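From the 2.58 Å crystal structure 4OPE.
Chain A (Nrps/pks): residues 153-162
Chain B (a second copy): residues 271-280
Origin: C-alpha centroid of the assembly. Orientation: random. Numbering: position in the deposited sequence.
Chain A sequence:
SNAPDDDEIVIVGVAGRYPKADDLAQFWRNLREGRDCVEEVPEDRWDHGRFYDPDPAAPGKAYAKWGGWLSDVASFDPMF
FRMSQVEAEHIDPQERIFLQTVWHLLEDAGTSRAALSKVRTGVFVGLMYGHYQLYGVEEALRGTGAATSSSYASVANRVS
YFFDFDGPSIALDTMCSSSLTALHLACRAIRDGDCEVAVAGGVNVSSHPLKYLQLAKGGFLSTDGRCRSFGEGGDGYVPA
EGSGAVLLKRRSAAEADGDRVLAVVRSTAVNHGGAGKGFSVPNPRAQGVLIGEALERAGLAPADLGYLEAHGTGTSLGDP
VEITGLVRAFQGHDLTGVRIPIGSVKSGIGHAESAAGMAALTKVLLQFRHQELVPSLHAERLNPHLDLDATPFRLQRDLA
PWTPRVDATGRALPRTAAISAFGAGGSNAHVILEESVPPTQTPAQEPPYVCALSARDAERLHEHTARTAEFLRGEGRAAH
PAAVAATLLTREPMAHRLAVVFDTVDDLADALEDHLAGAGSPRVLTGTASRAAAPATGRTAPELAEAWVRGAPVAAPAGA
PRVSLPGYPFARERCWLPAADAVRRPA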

# COMPACT_ATOMS: atom_id res chain seq x y z
N ALA A 153 7.70 -1.38 -1.37
CA ALA A 153 8.17 -0.28 -0.53
C ALA A 153 9.39 0.38 -1.10
O ALA A 153 9.54 1.60 -0.98
N SER A 154 10.27 -0.39 -1.73
CA SER A 154 11.46 0.20 -2.33
C SER A 154 11.16 1.29 -3.40
O SER A 154 11.84 2.33 -3.48
N VAL A 155 10.12 1.06 -4.19
CA VAL A 155 9.71 2.05 -5.11
C VAL A 155 9.36 3.40 -4.42
O VAL A 155 9.78 4.50 -4.90
N ALA A 156 8.62 3.37 -3.31
CA ALA A 156 8.33 4.63 -2.66
C ALA A 156 9.55 5.16 -1.89
O ALA A 156 9.90 6.34 -2.00
N ASN A 157 10.20 4.29 -1.13
CA ASN A 157 11.29 4.67 -0.21
C ASN A 157 12.49 5.26 -0.96
O ASN A 157 13.08 6.25 -0.54
N ARG A 158 12.83 4.65 -2.08
CA ARG A 158 13.89 5.17 -2.88
C ARG A 158 13.57 6.59 -3.41
O ARG A 158 14.42 7.50 -3.37
N VAL A 159 12.36 6.81 -3.85
CA VAL A 159 11.95 8.19 -4.15
C VAL A 159 12.10 9.11 -2.90
O VAL A 159 12.71 10.21 -2.96
N SER A 160 11.57 8.66 -1.78
CA SER A 160 11.64 9.47 -0.59
C SER A 160 13.10 9.84 -0.21
O SER A 160 13.39 10.96 0.20
N TYR A 161 14.01 8.89 -0.38
CA TYR A 161 15.38 9.06 0.00
C TYR A 161 16.06 10.08 -0.90
O TYR A 161 16.60 11.08 -0.44
N PHE A 162 15.99 9.85 -2.19
CA PHE A 162 16.68 10.63 -3.16
C PHE A 162 16.17 12.04 -3.27
O PHE A 162 16.93 12.93 -3.55
N ASN B 271 6.17 8.65 8.97
CA ASN B 271 6.98 9.53 8.15
C ASN B 271 8.13 8.75 7.51
O ASN B 271 8.12 7.54 7.55
N HIS B 272 9.13 9.43 6.97
CA HIS B 272 10.26 8.74 6.35
C HIS B 272 11.54 9.49 6.68
O HIS B 272 11.52 10.68 7.00
N GLY B 273 12.66 8.80 6.57
CA GLY B 273 13.95 9.40 6.89
C GLY B 273 14.45 10.50 5.96
O GLY B 273 15.33 11.24 6.32
N GLY B 274 13.87 10.63 4.78
CA GLY B 274 14.41 11.51 3.74
C GLY B 274 15.79 11.06 3.32
O GLY B 274 16.08 9.87 3.36
N ALA B 275 16.61 12.02 2.96
CA ALA B 275 18.02 11.82 2.60
C ALA B 275 18.94 11.94 3.80
O ALA B 275 19.54 13.00 4.01
N GLY B 276 19.06 10.89 4.59
CA GLY B 276 20.04 10.85 5.66
C GLY B 276 21.33 10.18 5.21
O GLY B 276 21.75 10.32 4.06
N LYS B 277 21.95 9.42 6.09
CA LYS B 277 23.32 8.96 5.86
C LYS B 277 23.46 8.16 4.58
O LYS B 277 24.47 8.27 3.89
N GLY B 278 22.46 7.36 4.28
CA GLY B 278 22.41 6.65 3.03
C GLY B 278 21.07 5.98 2.89
O GLY B 278 20.22 6.08 3.77
N PHE B 279 20.88 5.29 1.78
CA PHE B 279 19.64 4.65 1.52
C PHE B 279 19.49 3.51 2.49
O PHE B 279 20.40 2.71 2.64
N SER B 280 18.36 3.45 3.18
CA SER B 280 18.10 2.33 4.09
C SER B 280 19.04 2.29 5.32
O SER B 280 19.23 1.27 5.97

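Shape and aromatic surface, more than direct polar pairing, hold this helix of chain A against the strand end and following loop of chain B: no hydrogen bond crosses between the stretches. Tyr161(A) and Phe279(B) bury the largest areas. Both take chi1 t and leave their backbones sideways, yet the tyrosine ring reaches over to lie along the loop. Phe279(B) CB sits 3.9 Å from the centroid of the Tyr161(A) ring, nearly on its normal, a CH-pi contact, while Phe279(B) CD1 packs 3.7 Å from Tyr161(A) CB. The two rings meet obliquely, planes at 55°, centroids 5.5 Å apart.

The other face-on contacts use smaller or charged groups. Ser160(A), chi1 m, points toward chain B and sets its CB 3.4 Å above the centroid of the His272(B) ring, a second CH-pi contact. The guanidinium of Arg158(A), chi1 t, lies over one face of the Phe279(B) ring, with NH2 3.0 Å from Phe279(B) CD2. Asn157(A) C and Ser154(A) OG lie at the edge of that ring, Ser154(A) OG coming to 4.0 Å from Phe279(B) CZ. The Asn157(A) side chain, chi1 m, brings ND2 to 3.7 Å from His272(B) CD2.

The nearest CA atoms are those of Tyr161(A) and Gly274(B), 4.6 Å apart. Tyr161(A) CA directs a CA-H...O contact to Gly274(B) O at 3.5 Å, and Ala275(B) CB rests 3.3 Å from Tyr161(A) O. Gly274(B) has positive phi, which by itself favours glycine.

Polar groups are settled mostly around the contact. His272(B), chi1 t, points toward the helix, but its ND1 accepts a hydrogen bond from Gly274(B) N at 2.9 Å, which ties the ring to the backbone two residues on. One water joins the stretches: it accepts from Phe279(B) N at 2.7 Å and makes a weak hydrogen bond with Tyr161(A) OH at 3.3 Å.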

# COMPACT_ATOMS: atom_id res chain seq x y z
CB ALA A 153 8.49 -0.76 0.84
CB SER A 154 12.33 -0.87 -2.94
OG SER A 154 13.68 -0.52 -2.78
CB VAL A 155 8.53 1.57 -5.94
CG1 VAL A 155 8.20 2.62 -6.97
CG2 VAL A 155 8.85 0.24 -6.61
CB ALA A 156 7.15 4.49 -1.75
CB ASN A 157 11.79 3.45 0.55
CG ASN A 157 10.81 2.93 1.56
OD1 ASN A 157 10.98 1.83 2.04
ND2 ASN A 157 9.80 3.69 1.89
CB ARG A 158 14.19 4.21 -4.00
CG ARG A 158 15.46 4.57 -4.77
CD ARG A 158 16.12 3.32 -5.34
NE ARG A 158 17.30 2.98 -4.57
CZ ARG A 158 17.77 1.75 -4.35
NH1 ARG A 158 17.16 0.67 -4.81
NH2 ARG A 158 18.86 1.61 -3.64
CB VAL A 159 10.54 8.22 -4.73
CG1 VAL A 159 9.95 9.63 -4.72
CG2 VAL A 159 10.60 7.72 -6.14
CB SER A 160 10.89 8.80 0.57
OG SER A 160 9.48 8.84 0.35
CB TYR A 161 16.09 7.74 -0.12
CG TYR A 161 17.57 7.88 -0.10
CD1 TYR A 161 18.23 8.24 1.08
CD2 TYR A 161 18.31 7.66 -1.25
CE1 TYR A 161 19.60 8.37 1.12
CE2 TYR A 161 19.68 7.81 -1.24
CZ TYR A 161 20.33 8.17 -0.05
OH TYR A 161 21.71 8.30 -0.02
CB PHE A 162 16.59 9.96 -4.53
CG PHE A 162 17.30 10.71 -5.61
CD1 PHE A 162 18.69 10.65 -5.73
CD2 PHE A 162 16.59 11.50 -6.51
CE1 PHE A 162 19.35 11.33 -6.74
CE2 PHE A 162 17.24 12.20 -7.51
CZ PHE A 162 18.62 12.11 -7.63
CB ASN B 271 7.51 10.70 8.98
CG ASN B 271 8.68 10.31 9.91
OD1 ASN B 271 9.03 9.13 10.10
ND2 ASN B 271 9.25 11.31 10.52
CB HIS B 272 10.06 8.66 4.82
CG HIS B 272 11.12 7.90 4.09
ND1 HIS B 272 12.29 8.48 3.68
CD2 HIS B 272 11.18 6.62 3.66
CE1 HIS B 272 13.03 7.60 3.03
NE2 HIS B 272 12.38 6.46 3.02
CB ALA B 275 18.43 12.87 1.58
CB LYS B 277 23.77 8.11 7.03
CG LYS B 277 25.23 8.30 7.37
CD LYS B 277 25.42 8.25 8.87
CE LYS B 277 26.80 8.74 9.23
NZ LYS B 277 26.85 9.01 10.69
CB PHE B 279 19.58 4.13 0.08
CG PHE B 279 18.27 3.48 -0.26
CD1 PHE B 279 17.06 4.14 -0.03
CD2 PHE B 279 18.24 2.21 -0.77
CE1 PHE B 279 15.86 3.54 -0.32
CE2 PHE B 279 17.04 1.60 -1.06
CZ PHE B 279 15.85 2.26 -0.83
CB SER B 280 18.09 1.00 3.30
OG SER B 280 17.29 1.13 2.10
O HOH W 1 22.85 5.19 -0.05